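Local coordinates for protein type I polyketide synthase PikAII (Streptomyces venezuelae, PDB 3QP9) that probably epimerises the alpha-substituent of beta-ketoacyl polyketide intermediates, as a C2-type ketoreductase domain of a modular polyketide synthase, at residues Ser119-His124 / Phe128-Gly133; Gly157-Gly162 / Met174-Gly179; Thr371-Ala376 / Gly413-Gly418. One frame throughout, in Å; residues are numbered along the deposited sequence.

Contact 1: residues Ser119-His124 / Phe128-Gly133; sequences SAHPGH and FTRGTG
Arg130 grips the 119-124 loop at two successive carbonyls, one through its backbone and one through its side chain. Arg130 NE donates to Ala120 O over 2.9 Å. The bond is nearly straight, with an N-H...O angle of 161°, and the oxygen lies close to the guanidinium plane although the donor is tilted from the plane of the carbonyl. The extended chain from CG to NE carries the group this far, passing alongside Ser119, whose OG sits 3.1 Å from Arg130 CD. Pro122 CD covers one guanidinium face, offset toward its rim. The backbone bond, Arg130 N to Ser119 O, is also 2.9 Å long.

A second patch is aromatic. Phe128 turns its ring edge toward the face of His121, offset, with centroids 5.8 Å apart and planes at 77°. His121 has CG anti to its own backbone N (chi1 -178°), a setting that lays its ring beside Phe128, while His121 CB meets the edge of the phenyl ring at 3.9 Å from Phe128 CE2. His124 completes the cluster through its CB, 4.1 Å from Phe128 CD2.

The motif underneath is a helix N terminus: Thr129 is the N-cap of helix 130-144, and its backbone N donates to Thr132 OG1 at 3.1 Å, the half of a capping box in which the N3 side chain is the acceptor. Across from it, residues 121-124 form a type I beta turn, closed by His124 N to His121 O at 3.0 Å.

In the next shell, Asp117 holds both sides, since its carboxylate oxygen OD1 bonds Ser119 OG and its carbonyl oxygen bonds Thr129 OG1. Leu86 lies against His121, Pro122 and Arg130, and helix 363-386 meets Phe128 through Leu366 and Ala367.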
# COMPACT_ATOMS: atom_id res chain seq x y z
N SER A 119 5.22 -16.98 -3.60
CA SER A 119 4.78 -18.21 -2.95
C SER A 119 4.23 -17.93 -1.57
O SER A 119 4.64 -17.01 -0.90
CB SER A 119 5.95 -19.23 -2.87
OG SER A 119 6.92 -18.77 -1.95
N ALA A 120 3.30 -18.77 -1.14
CA ALA A 120 2.83 -18.78 0.26
C ALA A 120 3.88 -19.07 1.31
O ALA A 120 4.77 -19.93 1.16
CB ALA A 120 1.67 -19.78 0.43
N HIS A 121 3.78 -18.34 2.41
CA HIS A 121 4.65 -18.61 3.54
C HIS A 121 3.91 -19.52 4.52
O HIS A 121 2.76 -19.24 4.87
CB HIS A 121 5.07 -17.31 4.20
CG HIS A 121 6.00 -17.48 5.35
ND1 HIS A 121 7.35 -17.18 5.27
CD2 HIS A 121 5.78 -17.87 6.62
CE1 HIS A 121 7.92 -17.40 6.44
NE2 HIS A 121 6.99 -17.82 7.28
N PRO A 122 4.61 -20.58 5.00
CA PRO A 122 4.04 -21.63 5.87
C PRO A 122 3.34 -21.08 7.11
O PRO A 122 2.33 -21.63 7.56
CB PRO A 122 5.28 -22.46 6.29
CG PRO A 122 6.29 -22.21 5.25
CD PRO A 122 6.06 -20.77 4.79
N GLY A 123 3.84 -20.01 7.69
CA GLY A 123 3.21 -19.58 8.94
C GLY A 123 1.98 -18.69 8.76
O GLY A 123 1.40 -18.28 9.75
N HIS A 124 1.59 -18.37 7.52
CA HIS A 124 0.77 -17.15 7.31
C HIS A 124 -0.14 -17.19 6.09
O HIS A 124 0.23 -17.76 5.08
CB HIS A 124 1.68 -15.92 7.25
CG HIS A 124 2.45 -15.67 8.52
ND1 HIS A 124 3.81 -15.93 8.63
CD2 HIS A 124 2.07 -15.14 9.71
CE1 HIS A 124 4.22 -15.60 9.84
NE2 HIS A 124 3.19 -15.12 10.51
N PHE A 128 0.20 -12.00 2.31
CA PHE A 128 1.64 -12.07 2.69
C PHE A 128 2.31 -13.18 1.88
O PHE A 128 1.74 -14.29 1.77
CB PHE A 128 1.81 -12.34 4.18
CG PHE A 128 3.25 -12.37 4.61
CD1 PHE A 128 3.92 -11.18 4.93
CD2 PHE A 128 3.93 -13.57 4.72
CE1 PHE A 128 5.26 -11.19 5.35
CE2 PHE A 128 5.27 -13.57 5.14
CZ PHE A 128 5.93 -12.36 5.43
N THR A 129 3.44 -12.88 1.23
CA THR A 129 4.20 -13.92 0.44
C THR A 129 5.61 -14.08 0.98
O THR A 129 6.04 -13.30 1.84
CB THR A 129 4.31 -13.62 -1.10
OG1 THR A 129 5.29 -12.62 -1.36
CG2 THR A 129 2.97 -13.24 -1.74
N ARG A 130 6.34 -15.09 0.50
CA ARG A 130 7.70 -15.32 1.03
C ARG A 130 8.59 -14.14 0.65
O ARG A 130 9.43 -13.69 1.43
CB ARG A 130 8.25 -16.61 0.49
CG ARG A 130 7.66 -17.87 1.19
CD ARG A 130 8.43 -19.15 0.76
NE ARG A 130 7.60 -20.38 0.80
CZ ARG A 130 8.07 -21.63 0.95
NH1 ARG A 130 7.22 -22.65 0.98
NH2 ARG A 130 9.37 -21.85 1.07
N GLY A 131 8.36 -13.63 -0.56
CA GLY A 131 9.03 -12.40 -1.05
C GLY A 131 8.83 -11.16 -0.18
O GLY A 131 9.75 -10.36 -0.08
N THR A 132 7.65 -11.00 0.41
CA THR A 132 7.38 -9.93 1.37
C THR A 132 8.33 -10.01 2.61
O THR A 132 8.96 -9.00 3.01
CB THR A 132 5.92 -9.94 1.86
OG1 THR A 132 5.01 -10.30 0.78
CG2 THR A 132 5.50 -8.56 2.39
N GLY A 133 8.35 -11.19 3.24
CA GLY A 133 9.22 -11.48 4.42
C GLY A 133 10.67 -11.34 4.05
O GLY A 133 11.40 -10.62 4.71

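Contact 2: residues Gly157-Gly162 / Met174-Gly179; sequences GAVSVG and MVWGMG
Val159 places CG1 over the indole of Trp176, and this methyl carries the greater part of a small, apolar contact. CG1 lies 4.2 Å from the centroid of the five-membered ring and 15° off its normal, which is the geometry of a CH-pi interaction over the face. Val159 CG1 is 4.1 Å from both Trp176 CD2 and Trp176 CE2, the ring-fusion atoms. The Val159 rotamer explains the choice of branch: with CG1 anti to the carbonyl carbon (chi1 -59°), that methyl is carried toward the helix, and the axis of the valine side chain stands roughly at right angles to that of the tryptophan.

Trp176 also has CG anti to its carbonyl carbon, at chi1 -79°, which sends the indole off the helix toward the loop. Its pyrrole end is met by Ala158, whose CB is 4.0 Å from Trp176 CD1 and just as near NE1, approaching obliquely. The indole nitrogen spends its N-H outside the two segments, on Thr155 OG1, so a polar bond to strand 151-156 fixes the rotation of the ring that Val159 covers.

The loop leaving parallel strand 151-156 thus packs back on the helix that follows, 170-185, as in the strand-loop-helix units of a Rossmann-type fold. Leu193 and Asp195 of strand 190-196 and Gln220 of strand 220-224 also touch the indole, while Met178 and Val175 pack on helix 130-144.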
# COMPACT_ATOMS: atom_id res chain seq x y z
N GLY A 157 4.36 -5.65 -12.21
CA GLY A 157 2.88 -5.63 -12.04
C GLY A 157 2.40 -5.03 -10.70
O GLY A 157 1.26 -5.20 -10.34
N ALA A 158 3.27 -4.37 -9.95
CA ALA A 158 2.89 -3.84 -8.66
C ALA A 158 2.11 -2.48 -8.63
O ALA A 158 1.44 -2.18 -7.61
CB ALA A 158 4.10 -3.83 -7.68
N VAL A 159 2.25 -1.65 -9.64
CA VAL A 159 1.62 -0.32 -9.62
C VAL A 159 0.93 -0.14 -10.98
O VAL A 159 1.31 -0.76 -11.96
CB VAL A 159 2.55 0.82 -9.39
CG1 VAL A 159 3.35 0.63 -7.95
CG2 VAL A 159 3.58 0.89 -10.57
N SER A 160 -0.04 0.72 -11.00
CA SER A 160 -0.75 1.14 -12.24
C SER A 160 -0.38 2.60 -12.59
O SER A 160 -0.62 3.47 -11.79
CB SER A 160 -2.24 1.10 -11.97
OG SER A 160 -2.93 1.72 -13.09
N VAL A 161 0.14 2.86 -13.76
CA VAL A 161 0.57 4.23 -14.13
C VAL A 161 -0.59 5.00 -14.73
O VAL A 161 -0.55 6.25 -14.97
CB VAL A 161 1.76 4.25 -15.09
CG1 VAL A 161 3.00 3.54 -14.42
CG2 VAL A 161 1.49 3.77 -16.55
N GLY A 162 -1.64 4.27 -14.99
CA GLY A 162 -2.84 4.97 -15.52
C GLY A 162 -3.85 4.06 -16.07
O GLY A 162 -3.91 2.87 -15.70
N MET A 174 3.09 -4.43 -1.77
CA MET A 174 3.41 -4.35 -0.29
C MET A 174 4.88 -4.06 -0.09
O MET A 174 5.27 -3.41 0.88
CB MET A 174 3.06 -5.63 0.49
CG MET A 174 1.60 -5.96 0.30
SD MET A 174 0.90 -7.06 1.51
CE MET A 174 1.64 -8.58 0.89
N VAL A 175 5.72 -4.49 -1.02
CA VAL A 175 7.10 -4.07 -0.96
C VAL A 175 7.29 -2.56 -1.20
O VAL A 175 8.14 -1.91 -0.57
CB VAL A 175 7.92 -4.87 -1.94
CG1 VAL A 175 9.27 -4.20 -2.17
CG2 VAL A 175 8.00 -6.28 -1.40
N TRP A 176 6.49 -2.00 -2.07
CA TRP A 176 6.50 -0.53 -2.27
C TRP A 176 6.09 0.14 -0.99
O TRP A 176 6.68 1.18 -0.58
CB TRP A 176 5.56 -0.06 -3.44
CG TRP A 176 6.21 -0.30 -4.81
CD1 TRP A 176 6.49 -1.54 -5.39
CD2 TRP A 176 6.75 0.66 -5.72
NE1 TRP A 176 7.09 -1.38 -6.58
CE2 TRP A 176 7.27 -0.06 -6.81
CE3 TRP A 176 6.82 2.08 -5.73
CZ2 TRP A 176 7.87 0.56 -7.92
CZ3 TRP A 176 7.37 2.68 -6.82
CH2 TRP A 176 7.92 1.94 -7.92
N GLY A 177 5.05 -0.36 -0.34
CA GLY A 177 4.61 0.35 0.87
C GLY A 177 5.69 0.34 1.93
O GLY A 177 6.00 1.37 2.58
N MET A 178 6.28 -0.84 2.14
CA MET A 178 7.32 -0.95 3.18
C MET A 178 8.58 -0.18 2.75
O MET A 178 9.22 0.47 3.60
CB MET A 178 7.68 -2.42 3.35
CG MET A 178 8.78 -2.66 4.40
SD MET A 178 8.84 -4.48 4.48
CE MET A 178 10.01 -4.72 3.19
N GLY A 179 8.91 -0.25 1.46
CA GLY A 179 10.08 0.44 0.84
C GLY A 179 10.11 1.93 1.04
O GLY A 179 11.17 2.51 1.33

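Contact 3: residues Thr371-Ala376 / Gly413-Gly418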
# COMPACT_ATOMS: atom_id res chain seq x y z
N THR A 371 -1.87 -9.34 7.57
CA THR A 371 -3.08 -10.16 7.71
C THR A 371 -4.21 -9.30 8.27
O THR A 371 -5.28 -9.24 7.68
CB THR A 371 -2.83 -11.46 8.52
OG1 THR A 371 -1.77 -12.21 7.89
CG2 THR A 371 -4.15 -12.30 8.56
N ALA A 372 -3.95 -8.57 9.36
CA ALA A 372 -4.98 -7.73 9.95
C ALA A 372 -5.52 -6.65 9.01
O ALA A 372 -6.68 -6.23 9.18
CB ALA A 372 -4.46 -7.09 11.22
N LYS A 373 -4.69 -6.15 8.08
CA LYS A 373 -5.11 -5.03 7.24
C LYS A 373 -5.65 -5.48 5.89
O LYS A 373 -6.57 -4.87 5.31
CB LYS A 373 -4.00 -3.98 7.03
CG LYS A 373 -3.64 -3.07 8.19
CD LYS A 373 -4.80 -2.48 8.99
CE LYS A 373 -5.09 -1.04 8.66
NZ LYS A 373 -6.07 -0.46 9.62
N ALA A 374 -5.14 -6.57 5.41
CA ALA A 374 -5.41 -6.99 4.02
C ALA A 374 -6.11 -8.32 3.74
O ALA A 374 -6.69 -8.48 2.67
CB ALA A 374 -4.11 -6.95 3.22
N THR A 375 -6.02 -9.30 4.61
CA THR A 375 -6.58 -10.66 4.28
C THR A 375 -8.11 -10.69 4.12
O THR A 375 -8.68 -11.39 3.18
CB THR A 375 -6.13 -11.72 5.32
OG1 THR A 375 -4.70 -11.88 5.17
CG2 THR A 375 -6.82 -13.08 5.05
N ALA A 376 -8.80 -10.01 5.02
CA ALA A 376 -10.26 -9.93 4.84
C ALA A 376 -10.67 -9.26 3.52
O ALA A 376 -11.65 -9.64 2.85
CB ALA A 376 -10.90 -9.29 6.08
N GLY A 413 6.20 0.79 8.86
CA GLY A 413 6.60 -0.12 7.78
C GLY A 413 5.55 -1.20 7.46
O GLY A 413 5.15 -1.41 6.34
N ALA A 414 5.22 -1.97 8.48
CA ALA A 414 4.22 -3.02 8.40
C ALA A 414 2.85 -2.47 8.03
O ALA A 414 2.13 -3.08 7.26
CB ALA A 414 4.13 -3.70 9.82
N TYR A 415 2.45 -1.38 8.67
CA TYR A 415 1.13 -0.73 8.40
C TYR A 415 1.04 -0.33 6.92
O TYR A 415 0.06 -0.62 6.27
CB TYR A 415 1.02 0.46 9.36
CG TYR A 415 -0.24 1.23 9.35
CD1 TYR A 415 -1.46 0.67 8.96
CD2 TYR A 415 -0.21 2.57 9.75
CE1 TYR A 415 -2.65 1.46 8.98
CE2 TYR A 415 -1.34 3.34 9.76
CZ TYR A 415 -2.56 2.80 9.40
OH TYR A 415 -3.65 3.67 9.47
N ALA A 416 2.13 0.24 6.37
CA ALA A 416 2.21 0.59 4.95
C ALA A 416 2.19 -0.60 3.97
O ALA A 416 1.49 -0.57 2.95
CB ALA A 416 3.47 1.45 4.71
N ALA A 417 2.94 -1.66 4.27
CA ALA A 417 2.81 -2.89 3.50
C ALA A 417 1.35 -3.35 3.35
O ALA A 417 0.89 -3.62 2.23
CB ALA A 417 3.72 -4.05 4.15
N GLY A 418 0.62 -3.49 4.48
CA GLY A 418 -0.72 -4.11 4.43
C GLY A 418 -1.71 -3.20 3.70
O GLY A 418 -2.53 -3.64 2.94
O HOH W 1 -5.19 1.75 11.12
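Lys373 NZ is held by several oxygens: it donates to the carbonyl O of Pro351, weakly to that of Pro350, and to a water at 2.8 Å. The same water reaches Tyr415 OH at 3.0 Å, a weak link, and so bridges the two side chains. Their direct contact is apolar: Lys373 CE stands at the edge of the phenol ring, near its plane, 3.5 Å from Tyr415 CE1. Two bends in the lysine chain, at chi2 and chi3, bring CE to that edge. Tyr415 leaves its helix with CG anti to the backbone N (chi1 -176°), and although its CB does not point at the other helix, the CD1-CE1 edge of the ring comes close to the lysine.

Further along, glycine permits a close backbone approach. The CA atoms of Lys373 and Gly418 are only 5.3 Å apart, and Lys373 CB rests 4.1 Å from Gly418 C. Beside it, Ala374 CB packs on Gly418 O at 3.7 Å. The local axes run almost parallel, 4° apart, with a closest approach of 8.7 Å, and a wider pi-type turn spans 371-375.

In classical short-chain dehydrogenases the tyrosine and lysine share a helix, whereas in polyketide ketoreductases the lysine comes from the neighbouring helix; Lys373 and Tyr415 are consistent with that arrangement.

Helix 363-386 also meets helix 413-426 through Leu366, Val369 and Val370, which touch Ala414 and Ala417, while helix 170-185 covers the latter helix through Met174 and Val181.

Overall arrangement
Followed from the N terminus, the three contacts come in series, none enclosing or crossing another. Contact 1 closes a tight turn of three intervening residues within the connection from strand 109-112 to helix 130-144; contact 2 next closes the loop from strand 151-156 back onto helix 170-185; contact 3, with the widest chain separation, joins helices 363-386 and 413-426 across a connection that includes strand 396-402. In space they meet at Met174: its CE packs on Thr132 OG1 at 3.8 Å, linking contacts 1 and 2, and its CG lies beside Ala417 O of contact 3. Helix 170-185 thus touches both helix 130-144 and helix 413-426. Contacts 1 and 3 do not touch, their nearest atoms about 5 Å apart.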